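Local atomic coordinates of iron-regulated outer membrane protein (Neisseria meningitidis, PDB entry 4B7O), a protein that transports iron across the meningococcal outer membrane as a TonB-dependent receptor with a plugged beta-barrel, probably by taking up iron-siderophore complexes. Residues S126-L131 and P511-A516; Q392-G397 and L437-K442; T473-T478 and R523-I528. All blocks are in the same frame, centred on the assembly; numbering follows the deposited sequence.

How the contacts relate
The three contacts lie on the same side of the chain's centre. Contact 1 joins a loop of the plug domain to a loop of the barrel, while contacts 2 and 3 tie barrel loops to one another. The centres of contacts 1 and 2 are about 14 Å apart, and Lys442 bridges them: its NZ is 2.8 Å from Asp127 OD2 in a salt bridge. Contact 3 lies about 13 Å from contact 1, centre to centre, and Tyr514 packs on Ile526 between them. Contacts 2 and 3 are closest, with centres about 9 Å apart and Ser438 N 3.1 Å from His474 O. The model is the apoprotein.

Contact 1 (S126-L131 and P511-A516); sequences SDSQIL and PRLYDA
Gln129 and Ala516 make the backbone link between a plug loop and a barrel loop: Ala516 N donates to Gln129 O at 2.9 Å, the donor lying in the carbonyl plane and the angle at the hydrogen being 162°. This end of the contact is the tight one. The methyl of Ala516 presses on the same carbonyl oxygen, and Asp515 fits against the backbone of Ile130 and Leu131, its CB 3.4 Å from Ile130 O. With CG set beside its own backbone N (chi1 -62°), the Asp515 carboxylate reaches along the plug chain, OD2 coming within 3.3 Å of Leu131 CA and accepting a weak bond from Tyr132 N. The other oxygen, OD1, lies 2.9 Å from Gln129 NE2, the amide and carboxylate planes standing steeply to each other at 75°. In the middle the contact is sparser: Ser128 OG rests on Leu513 CD1 at 3.7 Å, and Leu513 leans on Ile389 of the barrel wall.

At the other end, around Arg512, which is partly exposed, the fit is looser. Arg512 meets Asp127 through its methylene, CD 3.2 Å from Asp127 OD2, while NE stays 4.0 Å from that oxygen and well off line, so only their charges attract. The guanidinium is instead held by Glu535 and by Asn115 O, and Asp127 has its own partners, Lys442 at OD2 and Gln387 at OD1. A buried carboxylate with a lysine, an amide and a nearby arginine is probably kept ionised, consistent with plug and barrel being held by the Asp127-Lys442 salt bridge as well as by the backbone bond.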
ATOM      1  N   SER A 126       2.860   8.249   3.924  1.00 36.11           N
ATOM      2  CA  SER A 126       3.416   9.355   3.201  1.00 37.29           C
ATOM      3  C   SER A 126       2.956   9.106   1.795  1.00 36.86           C
ATOM      4  O   SER A 126       2.669   7.984   1.441  1.00 40.50           O
ATOM      5  CB  SER A 126       4.949   9.208   3.262  1.00 36.40           C
ATOM      6  OG  SER A 126       5.567   9.859   2.203  1.00 41.78           O
ATOM      7  N   ASP A 127       2.892  10.141   0.977  1.00 40.07           N
ATOM      8  CA  ASP A 127       2.383   9.930  -0.343  1.00 39.95           C
ATOM      9  C   ASP A 127       3.406  10.246  -1.403  1.00 39.42           C
ATOM     10  O   ASP A 127       3.144  10.097  -2.606  1.00 43.95           O
ATOM     11  CB  ASP A 127       1.049  10.682  -0.520  1.00 46.66           C
ATOM     12  CG  ASP A 127       1.205  12.183  -0.560  1.00 52.45           C
ATOM     13  OD1 ASP A 127       2.192  12.707  -0.001  1.00 51.39           O
ATOM     14  OD2 ASP A 127       0.303  12.833  -1.136  1.00 57.43           O
ATOM     15  N   SER A 128       4.596  10.624  -0.965  1.00 39.10           N
ATOM     16  CA  SER A 128       5.689  10.852  -1.921  1.00 45.36           C
ATOM     17  C   SER A 128       6.386   9.553  -2.299  1.00 43.60           C
ATOM     18  O   SER A 128       6.204   8.522  -1.655  1.00 47.10           O
ATOM     19  CB  SER A 128       6.681  11.898  -1.413  1.00 44.11           C
ATOM     20  OG  SER A 128       5.955  13.057  -0.981  1.00 52.98           O
ATOM     21  N   GLN A 129       7.115   9.588  -3.396  1.00 43.46           N
ATOM     22  CA  GLN A 129       7.830   8.416  -3.810  1.00 42.38           C
ATOM     23  C   GLN A 129       9.317   8.699  -4.108  1.00 42.45           C
ATOM     24  O   GLN A 129       9.714   9.843  -4.298  1.00 39.00           O
ATOM     25  CB  GLN A 129       7.147   7.875  -5.036  1.00 39.33           C
ATOM     26  CG  GLN A 129       7.412   8.697  -6.263  1.00 42.57           C
ATOM     27  CD  GLN A 129       6.737   8.115  -7.454  1.00 43.66           C
ATOM     28  OE1 GLN A 129       6.566   6.903  -7.553  1.00 46.29           O
ATOM     29  NE2 GLN A 129       6.304   8.967  -8.348  1.00 42.07           N
ATOM     30  N   ILE A 130      10.111   7.633  -4.147  1.00 41.62           N
ATOM     31  CA  ILE A 130      11.473   7.634  -4.692  1.00 41.94           C
ATOM     32  C   ILE A 130      11.608   7.848  -6.234  1.00 38.79           C
ATOM     33  O   ILE A 130      12.289   8.744  -6.648  1.00 45.98           O
ATOM     34  CB  ILE A 130      12.228   6.372  -4.211  1.00 40.88           C
ATOM     35  CG1 ILE A 130      12.334   6.424  -2.678  1.00 38.61           C
ATOM     36  CG2 ILE A 130      13.630   6.297  -4.834  1.00 41.53           C
ATOM     37  CD1 ILE A 130      12.656   5.088  -2.082  1.00 40.15           C
ATOM     38  N   LEU A 131      10.998   7.032  -7.084  1.00 40.82           N
ATOM     39  CA  LEU A 131      11.116   7.211  -8.545  1.00 39.99           C
ATOM     40  C   LEU A 131      10.058   6.399  -9.237  1.00 43.12           C
ATOM     41  O   LEU A 131       9.662   5.341  -8.758  1.00 43.58           O
ATOM     42  CB  LEU A 131      12.483   6.782  -9.073  1.00 41.99           C
ATOM     43  CG  LEU A 131      12.989   6.967 -10.532  1.00 41.37           C
ATOM     44  CD1 LEU A 131      13.530   8.367 -10.751  1.00 40.19           C
ATOM     45  CD2 LEU A 131      14.074   5.944 -10.863  1.00 37.49           C
ATOM     46  N   PRO A 511      -1.464  17.522  -4.499  1.00 41.41           N
ATOM     47  CA  PRO A 511      -0.513  17.078  -5.537  1.00 37.69           C
ATOM     48  C   PRO A 511       0.651  16.402  -4.872  1.00 38.61           C
ATOM     49  O   PRO A 511       1.060  16.843  -3.803  1.00 37.67           O
ATOM     50  CB  PRO A 511      -0.006  18.384  -6.127  1.00 38.05           C
ATOM     51  CG  PRO A 511      -0.917  19.465  -5.643  1.00 34.78           C
ATOM     52  CD  PRO A 511      -1.936  18.894  -4.735  1.00 38.80           C
ATOM     53  N   ARG A 512       1.158  15.328  -5.450  1.00 41.17           N
ATOM     54  CA  ARG A 512       2.373  14.709  -4.900  1.00 44.82           C
ATOM     55  C   ARG A 512       3.612  15.466  -5.341  1.00 43.24           C
ATOM     56  O   ARG A 512       3.684  15.941  -6.471  1.00 45.40           O
ATOM     57  CB  ARG A 512       2.512  13.260  -5.317  1.00 43.06           C
ATOM     58  CG  ARG A 512       1.188  12.552  -5.540  1.00 51.90           C
ATOM     59  CD  ARG A 512       0.229  12.491  -4.348  1.00 49.08           C
ATOM     60  NE  ARG A 512      -0.946  11.709  -4.810  1.00 51.76           N
ATOM     61  CZ  ARG A 512      -1.973  12.180  -5.537  1.00 56.41           C
ATOM     62  NH1 ARG A 512      -2.098  13.480  -5.843  1.00 55.15           N
ATOM     63  NH2 ARG A 512      -2.921  11.343  -5.932  1.00 56.56           N
ATOM     64  N   LEU A 513       4.575  15.600  -4.441  1.00 41.77           N
ATOM     65  CA  LEU A 513       5.907  16.112  -4.824  1.00 40.90           C
ATOM     66  C   LEU A 513       6.526  15.191  -5.865  1.00 40.78           C
ATOM     67  O   LEU A 513       6.276  13.998  -5.882  1.00 42.40           O
ATOM     68  CB  LEU A 513       6.802  16.199  -3.599  1.00 34.37           C
ATOM     69  CG  LEU A 513       6.218  16.968  -2.404  1.00 36.12           C
ATOM     70  CD1 LEU A 513       6.893  16.630  -1.086  1.00 33.05           C
ATOM     71  CD2 LEU A 513       6.241  18.481  -2.613  1.00 41.47           C
ATOM     72  N   TYR A 514       7.299  15.757  -6.769  1.00 38.42           N
ATOM     73  CA  TYR A 514       7.980  14.981  -7.849  1.00 42.03           C
ATOM     74  C   TYR A 514       8.949  13.922  -7.278  1.00 36.52           C
ATOM     75  O   TYR A 514       9.271  13.947  -6.075  1.00 37.25           O
ATOM     76  CB  TYR A 514       8.720  15.983  -8.766  1.00 42.08           C
ATOM     77  CG  TYR A 514       9.149  15.512 -10.138  1.00 48.24           C
ATOM     78  CD1 TYR A 514       8.210  15.217 -11.147  1.00 43.40           C
ATOM     79  CD2 TYR A 514      10.525  15.413 -10.458  1.00 43.70           C
ATOM     80  CE1 TYR A 514       8.627  14.811 -12.426  1.00 39.61           C
ATOM     81  CE2 TYR A 514      10.931  14.998 -11.711  1.00 39.27           C
ATOM     82  CZ  TYR A 514      10.013  14.705 -12.683  1.00 42.08           C
ATOM     83  OH  TYR A 514      10.512  14.306 -13.916  1.00 43.87           O
ATOM     84  N   ASP A 515       9.384  12.981  -8.098  1.00 38.31           N
ATOM     85  CA  ASP A 515      10.212  11.848  -7.570  1.00 41.92           C
ATOM     86  C   ASP A 515      11.364  12.352  -6.738  1.00 41.45           C
ATOM     87  O   ASP A 515      12.088  13.284  -7.144  1.00 42.17           O
ATOM     88  CB  ASP A 515      10.783  11.023  -8.719  1.00 47.71           C
ATOM     89  CG  ASP A 515       9.707  10.391  -9.561  1.00 52.38           C
ATOM     90  OD1 ASP A 515       8.520  10.677  -9.235  1.00 55.72           O
ATOM     91  OD2 ASP A 515      10.042   9.627 -10.522  1.00 44.21           O
ATOM     92  N   ALA A 516      11.528  11.770  -5.568  1.00 35.38           N
ATOM     93  CA  ALA A 516      12.559  12.208  -4.629  1.00 39.77           C
ATOM     94  C   ALA A 516      13.937  12.139  -5.274  1.00 43.88           C
ATOM     95  O   ALA A 516      14.756  13.035  -5.081  1.00 42.47           O
ATOM     96  CB  ALA A 516      12.560  11.347  -3.337  1.00 33.58           C
TER

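Contact 2 (Q392-G397 and L437-K442)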
ATOM      1  N   GLN A 392      20.970  14.429  -1.649  1.00 47.70           N
ATOM      2  CA  GLN A 392      22.321  14.631  -1.121  1.00 42.27           C
ATOM      3  C   GLN A 392      22.866  16.012  -1.447  1.00 43.32           C
ATOM      4  O   GLN A 392      23.442  16.685  -0.592  1.00 41.70           O
ATOM      5  CB  GLN A 392      23.246  13.576  -1.697  1.00 51.86           C
ATOM      6  CG  GLN A 392      24.635  13.544  -1.078  1.00 49.71           C
ATOM      7  CD  GLN A 392      25.238  12.165  -1.223  1.00 52.41           C
ATOM      8  OE1 GLN A 392      24.928  11.260  -0.421  1.00 51.97           O
ATOM      9  NE2 GLN A 392      26.087  11.976  -2.260  1.00 45.22           N
ATOM     10  N   ALA A 393      22.702  16.427  -2.701  1.00 42.29           N
ATOM     11  CA  ALA A 393      22.986  17.805  -3.096  1.00 41.43           C
ATOM     12  C   ALA A 393      22.195  18.110  -4.359  1.00 41.94           C
ATOM     13  O   ALA A 393      21.816  17.194  -5.093  1.00 44.75           O
ATOM     14  CB  ALA A 393      24.465  17.943  -3.367  1.00 36.59           C
ATOM     15  N   PHE A 394      21.939  19.375  -4.633  1.00 39.48           N
ATOM     16  CA  PHE A 394      21.339  19.729  -5.905  1.00 41.27           C
ATOM     17  C   PHE A 394      22.314  19.740  -7.082  1.00 44.81           C
ATOM     18  O   PHE A 394      23.485  19.969  -6.884  1.00 49.62           O
ATOM     19  CB  PHE A 394      20.591  21.024  -5.723  1.00 41.31           C
ATOM     20  CG  PHE A 394      19.484  20.902  -4.709  1.00 41.85           C
ATOM     21  CD1 PHE A 394      18.219  20.384  -5.090  1.00 36.17           C
ATOM     22  CD2 PHE A 394      19.695  21.222  -3.374  1.00 39.35           C
ATOM     23  CE1 PHE A 394      17.201  20.236  -4.168  1.00 31.73           C
ATOM     24  CE2 PHE A 394      18.656  21.063  -2.426  1.00 37.86           C
ATOM     25  CZ  PHE A 394      17.417  20.553  -2.829  1.00 34.04           C
ATOM     26  N   LEU A 395      21.835  19.462  -8.294  1.00 46.42           N
ATOM     27  CA  LEU A 395      22.690  19.287  -9.453  1.00 38.37           C
ATOM     28  C   LEU A 395      22.154  20.012 -10.692  1.00 37.82           C
ATOM     29  O   LEU A 395      22.508  19.690 -11.828  1.00 36.23           O
ATOM     30  CB  LEU A 395      22.935  17.816  -9.749  1.00 37.63           C
ATOM     31  CG  LEU A 395      23.579  16.966  -8.631  1.00 47.09           C
ATOM     32  CD1 LEU A 395      23.244  15.485  -8.831  1.00 38.30           C
ATOM     33  CD2 LEU A 395      25.092  17.144  -8.524  1.00 41.96           C
ATOM     34  N   ASN A 396      21.319  21.012 -10.490  1.00 42.35           N
ATOM     35  CA  ASN A 396      20.785  21.735 -11.646  1.00 44.22           C
ATOM     36  C   ASN A 396      21.889  22.314 -12.525  1.00 52.36           C
ATOM     37  O   ASN A 396      21.790  22.285 -13.765  1.00 53.59           O
ATOM     38  CB  ASN A 396      19.786  22.814 -11.255  1.00 40.52           C
ATOM     39  CG  ASN A 396      20.120  23.490  -9.942  1.00 41.85           C
ATOM     40  OD1 ASN A 396      20.622  22.870  -9.023  1.00 44.47           O
ATOM     41  ND2 ASN A 396      19.799  24.771  -9.836  1.00 43.13           N
ATOM     42  N   GLY A 397      22.963  22.791 -11.893  1.00 57.25           N
ATOM     43  CA  GLY A 397      24.116  23.363 -12.637  1.00 54.88           C
ATOM     44  C   GLY A 397      24.724  22.424 -13.673  1.00 57.33           C
ATOM     45  O   GLY A 397      25.283  22.886 -14.681  1.00 57.95           O
ATOM     46  N   LEU A 437      17.935  25.938  -6.006  1.00 49.33           N
ATOM     47  CA  LEU A 437      17.034  24.904  -5.489  1.00 46.17           C
ATOM     48  C   LEU A 437      17.148  24.651  -3.996  1.00 40.90           C
ATOM     49  O   LEU A 437      18.221  24.663  -3.472  1.00 43.43           O
ATOM     50  CB  LEU A 437      17.300  23.626  -6.245  1.00 41.71           C
ATOM     51  CG  LEU A 437      16.516  23.529  -7.540  1.00 45.57           C
ATOM     52  CD1 LEU A 437      16.028  24.860  -8.129  1.00 45.51           C
ATOM     53  CD2 LEU A 437      17.320  22.737  -8.536  1.00 36.11           C
ATOM     54  N   SER A 438      16.013  24.497  -3.322  1.00 44.90           N
ATOM     55  CA  SER A 438      16.003  23.982  -1.951  1.00 46.95           C
ATOM     56  C   SER A 438      15.107  22.705  -1.832  1.00 48.85           C
ATOM     57  O   SER A 438      14.547  22.182  -2.832  1.00 47.60           O
ATOM     58  CB  SER A 438      15.577  25.079  -0.975  1.00 46.84           C
ATOM     59  OG  SER A 438      14.365  25.617  -1.407  1.00 53.11           O
ATOM     60  N   ASN A 439      14.992  22.199  -0.612  1.00 44.06           N
ATOM     61  CA  ASN A 439      14.229  21.001  -0.347  1.00 44.13           C
ATOM     62  C   ASN A 439      12.723  21.211  -0.470  1.00 45.55           C
ATOM     63  O   ASN A 439      12.137  21.982   0.308  1.00 47.38           O
ATOM     64  CB  ASN A 439      14.522  20.562   1.063  1.00 37.87           C
ATOM     65  CG  ASN A 439      15.859  19.915   1.174  1.00 35.76           C
ATOM     66  OD1 ASN A 439      16.566  19.793   0.170  1.00 35.33           O
ATOM     67  ND2 ASN A 439      16.198  19.446   2.359  1.00 31.51           N
ATOM     68  N   PRO A 440      12.086  20.478  -1.383  1.00 39.27           N
ATOM     69  CA  PRO A 440      10.644  20.551  -1.579  1.00 40.07           C
ATOM     70  C   PRO A 440       9.950  20.045  -0.359  1.00 40.04           C
ATOM     71  O   PRO A 440      10.482  19.148   0.317  1.00 41.94           O
ATOM     72  CB  PRO A 440      10.393  19.617  -2.749  1.00 40.04           C
ATOM     73  CG  PRO A 440      11.754  19.355  -3.340  1.00 42.48           C
ATOM     74  CD  PRO A 440      12.666  19.382  -2.152  1.00 42.63           C
ATOM     75  N   THR A 441       8.830  20.682  -0.015  1.00 39.90           N
ATOM     76  CA  THR A 441       8.028  20.232   1.110  1.00 43.40           C
ATOM     77  C   THR A 441       6.504  20.322   0.836  1.00 43.25           C
ATOM     78  O   THR A 441       6.055  20.929  -0.137  1.00 42.45           O
ATOM     79  CB  THR A 441       8.331  21.036   2.377  1.00 43.20           C
ATOM     80  OG1 THR A 441       7.777  22.328   2.215  1.00 45.27           O
ATOM     81  CG2 THR A 441       9.815  21.161   2.626  1.00 41.26           C
ATOM     82  N   LYS A 442       5.715  19.734   1.727  1.00 41.17           N
ATOM     83  CA  LYS A 442       4.253  19.717   1.567  1.00 37.82           C
ATOM     84  C   LYS A 442       3.661  19.551   2.929  1.00 38.17           C
ATOM     85  O   LYS A 442       4.059  18.644   3.672  1.00 38.77           O
ATOM     86  CB  LYS A 442       3.777  18.598   0.658  1.00 38.44           C
ATOM     87  CG  LYS A 442       2.297  18.749   0.318  1.00 43.82           C
ATOM     88  CD  LYS A 442       1.881  17.791  -0.774  1.00 38.40           C
ATOM     89  CE  LYS A 442       1.435  16.476  -0.167  1.00 40.46           C
ATOM     90  NZ  LYS A 442       1.042  15.564  -1.274  1.00 36.12           N
TER
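Phe394 lays one face of its ring against the backbone and CB of Leu437, and this is the bulk of the contact. Its CG stands anti to the carbonyl carbon (chi1 -61°), which helps turn the ring onto Leu437. Leu437 CB sits 4.0 Å from the centroid of the Phe394 ring and 28° off the normal, a CH-pi contact. Farther along the same face come Leu437 O, displaced toward the rim and 3.7 Å above the ring plane, and the backbone N of Ser438. The far end of the ring runs into polar atoms. Phe394 CZ is 3.3 Å from Ser438 O, and Asn439 OD1 comes up to the ring edge near its plane, 3.2 Å from Phe394 CZ. The Asn439 amide is turned 50° from the ring, and its ND2 is hydrogen-bonded to Glu388 OE2. The next residue, Leu395, turns away and pairs through its backbone with His520.

Asn396, at the start of a 3-10 segment, faces back again; its side chain and that of Leu437 come at each other from opposite directions. Leu437 CD2 lies over the face of the amide, 3.2 Å from Asn396 CG, while Asn396 ND2 makes a weak bond to Tyr435 O. The two segments share no hydrogen bond, so shape and the aromatic face hold them together.

The pair closes the base of a long loop that leaves strand 376-391, passes through helix 423-434 and returns as strand 441-455. Just along the chain, the backbones of Pro440 and Lys442 bond to those of Ile389 and Gln387, where those two barrel strands run antiparallel.

Contact 3 (T473-T478 and R523-I528); sequences THDGKT and RGIISI
Polar side chains of His474, Asp475 and Lys477, in the tight loop between strands 458-472 and 478-493, reach across to strand 525-528 and hold it by hydrogen bonds, in a buried contact between a barrel turn and a short strand inserted between barrel strands 498-509 and 535-547. His474 does so most directly: its NE2 accepts from Ile526 N at 2.9 Å, nearly straight at 169°, although the donor lies 30° out of the ring plane. The other ring nitrogen, ND1, is bonded to Thr519 O, which suggests a neutral imidazole with its proton on ND1. Ile525 CG2 fits near the ring plane at its edge, 3.4 Å from His474 NE2.

The loop itself is a type I beta turn from Thr473 to Gly476, reinforced by an Asx turn in which Asp475 OD1 takes the backbone N of Lys477 from above the carboxylate plane. One carboxylate thus does two jobs, since Asp475 OD2 uses its syn lone pair to receive Ser527 OG at 2.9 Å. Thr473 OG1 adds a bond to Lys477 O, 2.6 Å long, on an oxygen that also accepts from Thr473 N.

Beside the turn, the Thr473 methyl CG2 nestles against the strand backbone, 3.2 Å from Ile526 O, while Thr473 OG1 lies 3.8 Å from Ile528 CG2. Lys477 runs fully extended, CG anti to the backbone N (chi1 178°), which carries CD past Ser527 OG and points NZ at Ile528 O; that last bond is modelled very short, and its exact length is doubtful. Strand 525-528 also pairs in parallel with strand 578-600, the backbone of Ser527 bonding to Arg579 and Ala581.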
ATOM      1  N   THR A 473       7.668  23.688  -3.874  1.00 39.26           N
ATOM      2  CA  THR A 473       8.475  22.974  -4.821  1.00 38.92           C
ATOM      3  C   THR A 473       9.939  23.319  -4.585  1.00 43.00           C
ATOM      4  O   THR A 473      10.250  24.120  -3.704  1.00 43.48           O
ATOM      5  CB  THR A 473       8.139  23.399  -6.247  1.00 45.76           C
ATOM      6  OG1 THR A 473       7.462  24.676  -6.212  1.00 50.94           O
ATOM      7  CG2 THR A 473       7.282  22.330  -6.966  1.00 47.17           C
ATOM      8  N   HIS A 474      10.840  22.730  -5.374  1.00 45.94           N
ATOM      9  CA  HIS A 474      12.281  22.913  -5.148  1.00 46.05           C
ATOM     10  C   HIS A 474      12.834  24.176  -5.703  1.00 46.75           C
ATOM     11  O   HIS A 474      14.029  24.343  -5.714  1.00 50.57           O
ATOM     12  CB  HIS A 474      13.136  21.741  -5.626  1.00 39.50           C
ATOM     13  CG  HIS A 474      13.224  21.608  -7.113  1.00 34.59           C
ATOM     14  ND1 HIS A 474      13.888  20.591  -7.700  1.00 34.12           N
ATOM     15  CD2 HIS A 474      12.663  22.357  -8.143  1.00 37.16           C
ATOM     16  CE1 HIS A 474      13.778  20.676  -9.039  1.00 31.21           C
ATOM     17  NE2 HIS A 474      13.028  21.761  -9.319  1.00 37.07           N
ATOM     18  N   ASP A 475      11.979  25.065  -6.185  1.00 51.13           N
ATOM     19  CA  ASP A 475      12.436  26.404  -6.561  1.00 52.56           C
ATOM     20  C   ASP A 475      11.920  27.443  -5.583  1.00 48.19           C
ATOM     21  O   ASP A 475      11.860  28.620  -5.909  1.00 55.89           O
ATOM     22  CB  ASP A 475      12.045  26.745  -8.008  1.00 50.86           C
ATOM     23  CG  ASP A 475      10.546  26.577  -8.272  1.00 62.85           C
ATOM     24  OD1 ASP A 475       9.765  26.374  -7.292  1.00 62.24           O
ATOM     25  OD2 ASP A 475      10.153  26.672  -9.466  1.00 61.32           O
ATOM     26  N   GLY A 476      11.547  27.009  -4.380  1.00 52.25           N
ATOM     27  CA  GLY A 476      10.966  27.911  -3.378  1.00 50.08           C
ATOM     28  C   GLY A 476       9.525  28.335  -3.615  1.00 48.92           C
ATOM     29  O   GLY A 476       8.902  28.903  -2.725  1.00 51.07           O
ATOM     30  N   LYS A 477       8.989  28.048  -4.805  1.00 54.60           N
ATOM     31  CA  LYS A 477       7.620  28.457  -5.200  1.00 55.52           C
ATOM     32  C   LYS A 477       6.525  27.691  -4.472  1.00 56.49           C
ATOM     33  O   LYS A 477       6.471  26.441  -4.507  1.00 60.86           O
ATOM     34  CB  LYS A 477       7.416  28.327  -6.705  1.00 52.81           C
ATOM     35  CG  LYS A 477       6.000  28.691  -7.132  1.00 56.25           C
ATOM     36  CD  LYS A 477       5.788  28.245  -8.576  1.00 58.77           C
ATOM     37  CE  LYS A 477       4.647  28.971  -9.281  1.00 55.54           C
ATOM     38  NZ  LYS A 477       4.613  28.398 -10.670  1.00 56.70           N
ATOM     39  N   THR A 478       5.673  28.456  -3.800  1.00 55.89           N
ATOM     40  CA  THR A 478       4.587  27.932  -2.984  1.00 53.85           C
ATOM     41  C   THR A 478       3.265  27.960  -3.707  1.00 56.50           C
ATOM     42  O   THR A 478       3.150  28.596  -4.749  1.00 62.44           O
ATOM     43  CB  THR A 478       4.499  28.695  -1.694  1.00 51.63           C
ATOM     44  OG1 THR A 478       5.668  28.362  -0.956  1.00 57.73           O
ATOM     45  CG2 THR A 478       3.338  28.270  -0.898  1.00 53.63           C
ATOM     46  N   ARG A 523      17.866  17.261 -14.225  1.00 52.35           N
ATOM     47  CA  ARG A 523      17.141  16.998 -15.432  1.00 47.46           C
ATOM     48  C   ARG A 523      16.164  18.087 -15.712  1.00 47.60           C
ATOM     49  O   ARG A 523      15.541  18.089 -16.766  1.00 45.75           O
ATOM     50  CB  ARG A 523      16.458  15.673 -15.351  1.00 54.19           C
ATOM     51  CG  ARG A 523      17.389  14.501 -15.563  1.00 53.49           C
ATOM     52  CD  ARG A 523      16.704  13.620 -16.601  1.00 61.42           C
ATOM     53  NE  ARG A 523      17.517  12.486 -17.030  1.00 65.41           N
ATOM     54  CZ  ARG A 523      17.103  11.225 -17.010  1.00 65.25           C
ATOM     55  NH1 ARG A 523      15.863  10.957 -16.606  1.00 59.03           N
ATOM     56  NH2 ARG A 523      17.919  10.246 -17.406  1.00 58.82           N
ATOM     57  N   GLY A 524      16.034  19.036 -14.795  1.00 42.96           N
ATOM     58  CA  GLY A 524      15.172  20.163 -15.077  1.00 43.52           C
ATOM     59  C   GLY A 524      14.497  20.678 -13.844  1.00 46.64           C
ATOM     60  O   GLY A 524      14.523  20.019 -12.795  1.00 51.19           O
ATOM     61  N   ILE A 525      13.917  21.876 -13.942  1.00 45.68           N
ATOM     62  CA  ILE A 525      13.227  22.409 -12.792  1.00 48.23           C
ATOM     63  C   ILE A 525      11.844  21.817 -12.855  1.00 55.36           C
ATOM     64  O   ILE A 525      11.330  21.549 -13.961  1.00 53.89           O
ATOM     65  CB  ILE A 525      13.140  23.940 -12.776  1.00 49.24           C
ATOM     66  CG1 ILE A 525      14.530  24.559 -12.868  1.00 54.62           C
ATOM     67  CG2 ILE A 525      12.518  24.396 -11.470  1.00 47.83           C
ATOM     68  CD1 ILE A 525      15.526  23.988 -11.862  1.00 54.35           C
ATOM     69  N   ILE A 526      11.288  21.555 -11.669  1.00 56.16           N
ATOM     70  CA  ILE A 526       9.942  21.015 -11.514  1.00 51.37           C
ATOM     71  C   ILE A 526       9.207  21.909 -10.562  1.00 48.50           C
ATOM     72  O   ILE A 526       9.356  21.799  -9.329  1.00 49.32           O
ATOM     73  CB  ILE A 526       9.924  19.624 -10.870  1.00 52.97           C
ATOM     74  CG1 ILE A 526      10.699  18.591 -11.713  1.00 47.06           C
ATOM     75  CG2 ILE A 526       8.478  19.239 -10.579  1.00 53.44           C
ATOM     76  CD1 ILE A 526      10.159  18.318 -13.104  1.00 48.50           C
ATOM     77  N   SER A 527       8.393  22.781 -11.142  1.00 44.48           N
ATOM     78  CA  SER A 527       7.603  23.724 -10.371  1.00 52.60           C
ATOM     79  C   SER A 527       6.115  23.257 -10.164  1.00 56.36           C
ATOM     80  O   SER A 527       5.728  22.116 -10.464  1.00 54.56           O
ATOM     81  CB  SER A 527       7.695  25.104 -11.046  1.00 43.01           C
ATOM     82  OG  SER A 527       7.370  26.142 -10.123  1.00 51.70           O
ATOM     83  N   ILE A 528       5.284  24.153  -9.664  1.00 54.43           N
ATOM     84  CA  ILE A 528       3.856  23.914  -9.615  1.00 54.65           C
ATOM     85  C   ILE A 528       3.164  25.164 -10.153  1.00 56.88           C
ATOM     86  O   ILE A 528       3.552  26.274  -9.799  1.00 56.16           O
ATOM     87  CB  ILE A 528       3.428  23.642  -8.181  1.00 53.07           C
ATOM     88  CG1 ILE A 528       1.932  23.307  -8.102  1.00 52.50           C
ATOM     89  CG2 ILE A 528       3.834  24.792  -7.282  1.00 49.20           C
ATOM     90  CD1 ILE A 528       1.521  22.739  -6.756  1.00 47.75           C
TER